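Local coordinates for protein beta-hexosaminidase (Neisseria gonorrhoeae, PDB 6JTJ) that probably cleaves the terminal beta-1,4-linked N-acetylglucosamine from peptidoglycan fragments during cell-wall recycling, as a glycosyl hydrolase family 3 enzyme, at residues 45-50 / 67-72; 61-66 / 330-335; 171-176 / 215-220. All blocks are in the same frame, centred on the assembly; numbering follows the deposited sequence.

Contact 1 of 3, residues 45-50 / 67-72; sequences GPVMAD and PAIGGI
Strands 47-49 and 69-74, joined through helix 58-64, form a beta-alpha-beta unit of the glycosidase barrel, and the contact is the parallel pairing of V47, M48 and A49 with I69, G71 and I72. The short strand axes approach to 4.6 Å with 38° between their directions. Between V47 and M48 the register slips by one residue, a beta bulge that sets G70 between the bridged pairs. V47 O accepts G70 N at 2.9 Å in a nearly straight bond. Further along, A49 N donates to G71 O at 3.0 Å. At the entry to the pair the backbone of G45 runs against P67 to G70, and G45 N meets I69 O at 3.0 Å from above the carbonyl plane instead of along a lone pair. The bond from V47 N to A68 O is weak.

The apolar contact gathers on the sheet face that carries V47, A49, I69 and I72. I69 places CG1 opposite its carbonyl carbon (chi1 -65°), which lets CD1 reach A49 CB at 4.1 Å; the CD1 of I72 touches the same methyl, so A49 sits between the ends of two isoleucines. I72 CD1 also lies over the A49 carbonyl group, 3.7 Å from A49 O. Helix 58-64 packs on this face through R63 against I69 and L64 against I72. M48 points to the other face, its CE near the backbone of I72 and its side chain about 8 Å from a bound N-acetylglucosamine. At the strand end, D50 OD2 is taken by R77 and the backbone N of N326. Parallel strands linked by a helix on their outer face are the repeating element of the TIM-type barrel of family 3 glycosidases.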
loop_
_atom_site.group_PDB
_atom_site.type_symbol
_atom_site.label_atom_id
_atom_site.label_comp_id
_atom_site.label_asym_id
_atom_site.label_seq_id
_atom_site.Cartn_x
_atom_site.Cartn_y
_atom_site.Cartn_z
ATOM N N GLY C 45 -20.490 21.352 -7.248
ATOM C CA GLY C 45 -19.579 21.193 -8.376
ATOM C C GLY C 45 -18.990 19.802 -8.447
ATOM O O GLY C 45 -19.199 18.997 -7.550
ATOM N N PRO C 46 -18.215 19.519 -9.503
ATOM C CA PRO C 46 -17.660 18.173 -9.715
ATOM C C PRO C 46 -16.279 17.930 -9.109
ATOM O O PRO C 46 -15.598 17.004 -9.515
ATOM C CB PRO C 46 -17.579 18.088 -11.242
ATOM C CG PRO C 46 -17.256 19.484 -11.654
ATOM C CD PRO C 46 -18.011 20.376 -10.686
ATOM N N VAL C 47 -15.861 18.743 -8.156
ATOM C CA VAL C 47 -14.555 18.563 -7.535
ATOM C C VAL C 47 -14.756 18.270 -6.070
ATOM O O VAL C 47 -15.520 18.966 -5.408
ATOM C CB VAL C 47 -13.687 19.827 -7.684
ATOM C CG1 VAL C 47 -12.372 19.684 -6.935
ATOM C CG2 VAL C 47 -13.422 20.119 -9.149
ATOM N N MET C 48 -14.073 17.256 -5.564
ATOM C CA MET C 48 -14.045 16.986 -4.139
ATOM C C MET C 48 -12.673 17.387 -3.631
ATOM O O MET C 48 -11.654 16.880 -4.075
ATOM C CB MET C 48 -14.318 15.515 -3.849
ATOM C CG MET C 48 -14.293 15.154 -2.373
ATOM S SD MET C 48 -14.915 13.484 -1.997
ATOM C CE MET C 48 -16.602 13.839 -1.536
ATOM N N ALA C 49 -12.647 18.346 -2.727
ATOM C CA ALA C 49 -11.385 18.895 -2.253
ATOM C C ALA C 49 -11.193 18.446 -0.819
ATOM O O ALA C 49 -11.871 17.531 -0.376
ATOM C CB ALA C 49 -11.394 20.411 -2.384
ATOM N N ASP C 50 -10.268 19.071 -0.103
ATOM C CA ASP C 50 -10.058 18.740 1.294
ATOM C C ASP C 50 -9.548 19.963 2.039
ATOM O O ASP C 50 -9.521 21.051 1.497
ATOM C CB ASP C 50 -9.106 17.549 1.418
ATOM C CG ASP C 50 -7.706 17.865 0.971
ATOM O OD1 ASP C 50 -7.423 19.030 0.591
ATOM O OD2 ASP C 50 -6.886 16.919 0.972
ATOM N N PRO C 67 -17.922 27.463 -7.244
ATOM C CA PRO C 67 -18.904 26.541 -7.844
ATOM C C PRO C 67 -18.316 25.220 -8.393
ATOM O O PRO C 67 -19.073 24.285 -8.633
ATOM C CB PRO C 67 -19.527 27.369 -8.992
ATOM C CG PRO C 67 -18.609 28.525 -9.208
ATOM C CD PRO C 67 -17.931 28.784 -7.898
ATOM N N ALA C 68 -17.000 25.161 -8.595
ATOM C CA ALA C 68 -16.334 23.937 -9.019
ATOM C C ALA C 68 -16.366 22.835 -7.946
ATOM O O ALA C 68 -16.299 21.650 -8.262
ATOM C CB ALA C 68 -14.898 24.227 -9.431
ATOM N N ILE C 69 -16.511 23.235 -6.693
ATOM C CA ILE C 69 -16.454 22.307 -5.586
ATOM C C ILE C 69 -17.838 21.802 -5.194
ATOM O O ILE C 69 -18.799 22.580 -5.135
ATOM C CB ILE C 69 -15.711 22.956 -4.419
ATOM C CG1 ILE C 69 -14.271 23.187 -4.869
ATOM C CG2 ILE C 69 -15.781 22.077 -3.176
ATOM C CD1 ILE C 69 -13.366 23.746 -3.807
ATOM N N GLY C 70 -17.940 20.485 -4.991
ATOM C CA GLY C 70 -19.190 19.844 -4.551
ATOM C C GLY C 70 -19.106 19.047 -3.269
ATOM O O GLY C 70 -20.134 18.699 -2.694
ATOM N N GLY C 71 -17.891 18.764 -2.798
ATOM C CA GLY C 71 -17.717 18.000 -1.564
ATOM C C GLY C 71 -16.306 18.066 -1.009
ATOM O O GLY C 71 -15.418 18.654 -1.605
ATOM N N ILE C 72 -16.123 17.427 0.132
ATOM C CA ILE C 72 -14.877 17.440 0.878
ATOM C C ILE C 72 -14.597 16.039 1.417
ATOM O O ILE C 72 -15.494 15.361 1.911
ATOM C CB ILE C 72 -14.992 18.395 2.085
ATOM C CG1 ILE C 72 -15.078 19.858 1.622
ATOM C CG2 ILE C 72 -13.849 18.203 3.072
ATOM C CD1 ILE C 72 -13.884 20.343 0.824
#

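Contact 2 of 3, residues 61-66 / 330-335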
loop_
_atom_site.group_PDB
_atom_site.type_symbol
_atom_site.label_atom_id
_atom_site.label_comp_id
_atom_site.label_asym_id
_atom_site.label_seq_id
_atom_site.Cartn_x
_atom_site.Cartn_y
_atom_site.Cartn_z
ATOM N N LYS C 61 -12.580 28.756 3.402
ATOM C CA LYS C 61 -13.983 29.157 3.233
ATOM C C LYS C 61 -14.235 29.702 1.836
ATOM O O LYS C 61 -15.206 29.329 1.181
ATOM C CB LYS C 61 -14.389 30.194 4.275
ATOM C CG LYS C 61 -14.496 29.624 5.673
ATOM C CD LYS C 61 -14.882 30.677 6.693
ATOM C CE LYS C 61 -14.905 30.075 8.088
ATOM N NZ LYS C 61 -15.237 31.075 9.134
ATOM N N GLN C 62 -13.348 30.572 1.376
ATOM C CA GLN C 62 -13.496 31.147 0.050
ATOM C C GLN C 62 -13.343 30.077 -1.006
ATOM O O GLN C 62 -14.115 30.034 -1.957
ATOM C CB GLN C 62 -12.495 32.286 -0.175
ATOM C CG GLN C 62 -12.881 33.553 0.562
ATOM C CD GLN C 62 -11.710 34.486 0.782
ATOM O OE1 GLN C 62 -11.214 34.687 1.913
ATOM N NE2 GLN C 62 -11.258 35.069 -0.310
ATOM N N ARG C 63 -12.354 29.206 -0.837
ATOM C CA ARG C 63 -12.169 28.100 -1.771
ATOM C C ARG C 63 -13.416 27.222 -1.864
ATOM O O ARG C 63 -13.843 26.899 -2.960
ATOM C CB ARG C 63 -10.950 27.262 -1.379
ATOM C CG ARG C 63 -10.682 26.107 -2.322
ATOM C CD ARG C 63 -9.218 25.713 -2.337
ATOM N NE ARG C 63 -8.682 25.744 -0.991
ATOM C CZ ARG C 63 -7.689 26.512 -0.567
ATOM N NH1 ARG C 63 -7.037 27.348 -1.369
ATOM N NH2 ARG C 63 -7.333 26.421 0.698
ATOM N N LEU C 64 -14.019 26.879 -0.726
ATOM C CA LEU C 64 -15.150 25.949 -0.733
ATOM C C LEU C 64 -16.433 26.573 -1.273
ATOM O O LEU C 64 -17.423 25.866 -1.484
ATOM C CB LEU C 64 -15.401 25.361 0.661
ATOM C CG LEU C 64 -14.282 24.602 1.397
ATOM C CD1 LEU C 64 -14.863 23.568 2.351
ATOM C CD2 LEU C 64 -13.236 23.972 0.488
ATOM N N LEU C 65 -16.428 27.894 -1.471
ATOM C CA LEU C 65 -17.563 28.577 -2.067
ATOM C C LEU C 65 -17.522 28.502 -3.573
ATOM O O LEU C 65 -18.516 28.800 -4.234
ATOM C CB LEU C 65 -17.633 30.040 -1.596
ATOM C CG LEU C 65 -18.176 30.190 -0.171
ATOM C CD1 LEU C 65 -17.862 31.565 0.400
ATOM C CD2 LEU C 65 -19.673 29.930 -0.144
ATOM N N ASP C 66 -16.381 28.109 -4.125
ATOM C CA ASP C 66 -16.224 28.064 -5.568
ATOM C C ASP C 66 -17.213 27.068 -6.170
ATOM O O ASP C 66 -17.359 25.960 -5.660
ATOM C CB ASP C 66 -14.786 27.690 -5.910
ATOM C CG ASP C 66 -14.435 27.945 -7.360
ATOM O OD1 ASP C 66 -15.071 27.358 -8.262
ATOM O OD2 ASP C 66 -13.488 28.718 -7.602
ATOM N N LEU C 330 -3.313 23.152 -6.139
ATOM C CA LEU C 330 -3.804 22.564 -7.376
ATOM C C LEU C 330 -5.314 22.736 -7.505
ATOM O O LEU C 330 -5.833 22.846 -8.615
ATOM C CB LEU C 330 -3.410 21.093 -7.476
ATOM C CG LEU C 330 -1.912 20.818 -7.633
ATOM C CD1 LEU C 330 -1.649 19.327 -7.747
ATOM C CD2 LEU C 330 -1.331 21.530 -8.851
ATOM N N VAL C 331 -6.017 22.772 -6.382
ATOM C CA VAL C 331 -7.449 23.039 -6.411
ATOM C C VAL C 331 -7.667 24.484 -6.864
ATOM O O VAL C 331 -8.548 24.762 -7.681
ATOM C CB VAL C 331 -8.114 22.803 -5.039
ATOM C CG1 VAL C 331 -9.579 23.204 -5.083
ATOM C CG2 VAL C 331 -7.997 21.346 -4.606
ATOM N N ASP C 332 -6.848 25.405 -6.342
ATOM C CA ASP C 332 -6.928 26.814 -6.751
ATOM C C ASP C 332 -6.646 26.991 -8.215
ATOM O O ASP C 332 -7.384 27.694 -8.922
ATOM C CB ASP C 332 -5.989 27.671 -5.920
ATOM C CG ASP C 332 -6.513 27.893 -4.535
ATOM O OD1 ASP C 332 -7.742 27.732 -4.335
ATOM O OD2 ASP C 332 -5.714 28.213 -3.631
ATOM N N GLU C 333 -5.613 26.308 -8.684
ATOM C CA GLU C 333 -5.283 26.316 -10.097
ATOM C C GLU C 333 -6.426 25.748 -10.944
ATOM O O GLU C 333 -6.802 26.320 -11.957
ATOM C CB GLU C 333 -3.999 25.516 -10.324
ATOM C CG GLU C 333 -3.449 25.612 -11.734
ATOM C CD GLU C 333 -2.193 24.788 -11.934
ATOM O OE1 GLU C 333 -1.425 24.604 -10.956
ATOM O OE2 GLU C 333 -1.964 24.343 -13.080
ATOM N N LEU C 334 -6.964 24.604 -10.532
ATOM C CA LEU C 334 -8.017 23.948 -11.302
ATOM C C LEU C 334 -9.275 24.806 -11.389
ATOM O O LEU C 334 -9.859 24.936 -12.462
ATOM C CB LEU C 334 -8.358 22.586 -10.686
ATOM C CG LEU C 334 -9.529 21.816 -11.294
ATOM C CD1 LEU C 334 -9.279 21.482 -12.757
ATOM C CD2 LEU C 334 -9.785 20.555 -10.484
ATOM N N ARG C 335 -9.693 25.372 -10.260
ATOM C CA ARG C 335 -10.967 26.096 -10.214
ATOM C C ARG C 335 -10.950 27.442 -10.946
ATOM O O ARG C 335 -11.991 27.928 -11.371
ATOM C CB ARG C 335 -11.432 26.288 -8.776
ATOM C CG ARG C 335 -10.635 27.276 -7.962
ATOM C CD ARG C 335 -10.899 27.038 -6.494
ATOM N NE ARG C 335 -10.150 27.940 -5.628
ATOM C CZ ARG C 335 -10.558 29.142 -5.238
ATOM N NH1 ARG C 335 -11.728 29.629 -5.629
ATOM N NH2 ARG C 335 -9.784 29.864 -4.440
#
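R63 and R335 meet between helices 58-64 and 328-335 and cross at about a right angle, their guanidinium planes 80° apart. The aliphatic part of R63 lies over one face of the R335 guanidinium, with R63 CG 3.8 Å from R335 NE. R63 itself leaves the helix with CG opposite the backbone N and then bends at chi3 (41°), which turns its NH1 toward D332. There NH1 meets D332 OD2 at 2.8 Å and also donates an almost straight bond to OD1 of the same residue, arriving on the syn side of that oxygen. R335 holds D332 OD1 side-on: its NE, 2.7 Å from this oxygen, comes on the anti side, whereas its NH2 donates from above the carboxylate plane.

Along another edge of R335, NH1 donates to D66 OD2 at 2.8 Å. The oxygen uses its anti lone pair, and the carboxylate stands 87° from the guanidinium plane. D66 OD1 accepts the backbone N of A68. V331 CG1 packs on R63 CD at 3.7 Å, these side chains crossing at about a right angle.

The R63-D332 bridge joins the helices, and D66-R335 fastens the chain just after helix 58-64 to helix 328-335. D332 OD1 takes three N-H groups from two arginines and so couples both segments; this convergence of positive charge would probably favour the ionised carboxylate.

Contact 3 of 3, residues 171-176 / 215-220; sequences WGNCAV and HGFVEG
F217 swings CG opposite its backbone N (chi1 -171°), while W171 carries its indole beside its own backbone N (chi1 -71°), and the two rings meet edge-to-face. The edge of F217 is directed at the face of the W171 five-membered ring, with centroids 5.2 Å apart and planes at 84°. F217 CD1 is the atom over the indole, and F217 CB also lies 3.7 Å from W171 CD1. W171 NE1 is held by D240. N173 ND2 lies over one face of the F217 ring, toward its rim, and donates to F217 O at 2.8 Å, tilted from the carbonyl plane.

Beyond these rings the loops run on backbone polar contacts and two waters. Water 2 donates to G216 O and accepts C174 N, while water 1 accepts both A175 N and G220 N and also hydrogen-bonds N173 O. V176 N donates to G220 O at 2.9 Å. C174 turns SG opposite its backbone N, which brings the sulfur obliquely to H215, 3.6 Å from ND1; C174 CB abuts V218 O at 3.1 Å.

E219 CG touches N173 O, while its carboxylate leads off to a salt bridge with R113 of the second subunit; V176 packs on V176 of that subunit. H215 stacks edge-to-face on H211, and its side chain lies about 4 Å from a bound N-acetylglucosamine. Two loops following strands 161-162 and 208-212 therefore meet beside the sugar, in keeping with the placement of substrate sites in barrel glycosidases, where loops after the strands line the pocket.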
loop_
_atom_site.group_PDB
_atom_site.type_symbol
_atom_site.label_atom_id
_atom_site.label_comp_id
_atom_site.label_asym_id
_atom_site.label_seq_id
_atom_site.Cartn_x
_atom_site.Cartn_y
_atom_site.Cartn_z
ATOM N N TRP C 171 -6.801 -12.503 -3.659
ATOM C CA TRP C 171 -6.075 -13.476 -4.435
ATOM C C TRP C 171 -4.733 -13.841 -3.790
ATOM O O TRP C 171 -4.071 -14.728 -4.267
ATOM C CB TRP C 171 -5.803 -12.953 -5.847
ATOM C CG TRP C 171 -7.001 -12.877 -6.729
ATOM C CD1 TRP C 171 -7.703 -11.758 -7.068
ATOM C CD2 TRP C 171 -7.621 -13.971 -7.436
ATOM N NE1 TRP C 171 -8.729 -12.078 -7.929
ATOM C CE2 TRP C 171 -8.706 -13.429 -8.170
ATOM C CE3 TRP C 171 -7.365 -15.343 -7.519
ATOM C CZ2 TRP C 171 -9.539 -14.224 -8.979
ATOM C CZ3 TRP C 171 -8.186 -16.138 -8.337
ATOM C CH2 TRP C 171 -9.278 -15.576 -9.035
ATOM N N GLY C 172 -4.367 -13.205 -2.671
ATOM C CA GLY C 172 -3.084 -13.476 -2.019
ATOM C C GLY C 172 -1.907 -12.829 -2.752
ATOM O O GLY C 172 -0.755 -13.204 -2.532
ATOM N N ASN C 173 -2.190 -11.808 -3.559
ATOM C CA ASN C 173 -1.162 -11.091 -4.309
ATOM C C ASN C 173 -0.867 -9.648 -3.881
ATOM O O ASN C 173 0.242 -9.170 -4.099
ATOM C CB ASN C 173 -1.562 -11.037 -5.781
ATOM C CG ASN C 173 -1.534 -12.400 -6.457
ATOM O OD1 ASN C 173 -0.867 -13.342 -5.990
ATOM N ND2 ASN C 173 -2.311 -12.532 -7.530
ATOM N N CYS C 174 -1.859 -8.946 -3.328
ATOM C CA CYS C 174 -1.810 -7.485 -3.192
ATOM C C CYS C 174 -1.748 -7.038 -1.735
ATOM O O CYS C 174 -2.768 -7.037 -1.026
ATOM C CB CYS C 174 -3.038 -6.850 -3.840
ATOM S SG CYS C 174 -2.796 -5.080 -4.086
ATOM N N ALA C 175 -0.564 -6.657 -1.295
ATOM C CA ALA C 175 -0.338 -6.316 0.116
ATOM C C ALA C 175 -1.084 -5.061 0.524
ATOM O O ALA C 175 -1.597 -4.975 1.618
ATOM C CB ALA C 175 1.152 -6.113 0.379
ATOM N N VAL C 176 -1.144 -4.076 -0.356
ATOM C CA VAL C 176 -1.802 -2.840 -0.018
ATOM C C VAL C 176 -3.301 -3.045 0.265
ATOM O O VAL C 176 -3.908 -2.248 0.989
ATOM C CB VAL C 176 -1.527 -1.721 -1.056
ATOM C CG1 VAL C 176 -2.217 -1.951 -2.399
ATOM C CG2 VAL C 176 -1.945 -0.381 -0.485
ATOM N N HIS C 215 -8.899 -4.800 -7.657
ATOM C CA HIS C 215 -7.496 -4.527 -7.344
ATOM C C HIS C 215 -6.793 -5.755 -6.737
ATOM O O HIS C 215 -5.596 -5.707 -6.419
ATOM C CB HIS C 215 -7.457 -3.374 -6.333
ATOM C CG HIS C 215 -6.187 -2.579 -6.329
ATOM N ND1 HIS C 215 -4.941 -3.152 -6.171
ATOM C CD2 HIS C 215 -5.976 -1.240 -6.402
ATOM C CE1 HIS C 215 -4.014 -2.207 -6.179
ATOM N NE2 HIS C 215 -4.614 -1.037 -6.321
ATOM N N GLY C 216 -7.529 -6.830 -6.532
ATOM C CA GLY C 216 -7.012 -7.942 -5.760
ATOM C C GLY C 216 -5.906 -8.789 -6.373
ATOM O O GLY C 216 -5.207 -9.492 -5.654
ATOM N N PHE C 217 -5.806 -8.795 -7.692
ATOM C CA PHE C 217 -4.945 -9.756 -8.380
ATOM C C PHE C 217 -3.529 -9.221 -8.614
ATOM O O PHE C 217 -2.581 -9.990 -8.631
ATOM C CB PHE C 217 -5.560 -10.205 -9.711
ATOM C CG PHE C 217 -4.818 -11.350 -10.364
ATOM C CD1 PHE C 217 -5.067 -12.661 -9.983
ATOM C CD2 PHE C 217 -3.862 -11.117 -11.340
ATOM C CE1 PHE C 217 -4.403 -13.736 -10.594
ATOM C CE2 PHE C 217 -3.194 -12.170 -11.950
ATOM C CZ PHE C 217 -3.467 -13.489 -11.572
ATOM N N VAL C 218 -3.391 -7.911 -8.788
ATOM C CA VAL C 218 -2.072 -7.317 -8.971
ATOM C C VAL C 218 -1.273 -7.347 -7.675
ATOM O O VAL C 218 -1.810 -7.613 -6.606
ATOM C CB VAL C 218 -2.126 -5.859 -9.412
ATOM C CG1 VAL C 218 -2.830 -5.749 -10.735
ATOM C CG2 VAL C 218 -2.802 -4.981 -8.350
ATOM N N GLU C 219 0.038 -7.226 -7.812
ATOM C CA GLU C 219 0.903 -7.091 -6.655
ATOM C C GLU C 219 0.970 -5.614 -6.400
ATOM O O GLU C 219 0.919 -4.822 -7.332
ATOM C CB GLU C 219 2.267 -7.702 -6.896
ATOM C CG GLU C 219 2.278 -9.228 -6.846
ATOM C CD GLU C 219 3.662 -9.783 -7.200
ATOM O OE1 GLU C 219 4.006 -9.784 -8.393
ATOM O OE2 GLU C 219 4.403 -10.221 -6.298
ATOM N N GLY C 220 1.046 -5.244 -5.139
ATOM C CA GLY C 220 1.049 -3.840 -4.778
ATOM C C GLY C 220 1.648 -3.696 -3.394
ATOM O O GLY C 220 0.983 -3.932 -2.384
HETATM O O HOH W 1 1.894 -7.146 -2.910
HETATM O O HOH W 2 -4.577 -9.952 -3.187
#

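Overall arrangement
Contacts 1 and 2 adjoin, with centres 8 Å apart, and contact 2 takes its first segment from the helix of the unit whose strands pair in contact 1: I69 CD1 packs against R63 O at 3.3 Å, and V47 CG2 touches L334 CD2 at 3.9 Å. The sheet pairing of contact 1 is thus backed by helices 58-64 and 328-335, which pack together in contact 2. Contact 3 lies apart, its centre 31 Å from that of contact 1 and 36 Å from that of contact 2. A bound N-acetylglucosamine lies about 4 Å from the H215 side chain; the nearest to the side chains of M48 and V331 are about 8 and 14 Å off. Only contact 3 reaches the second subunit.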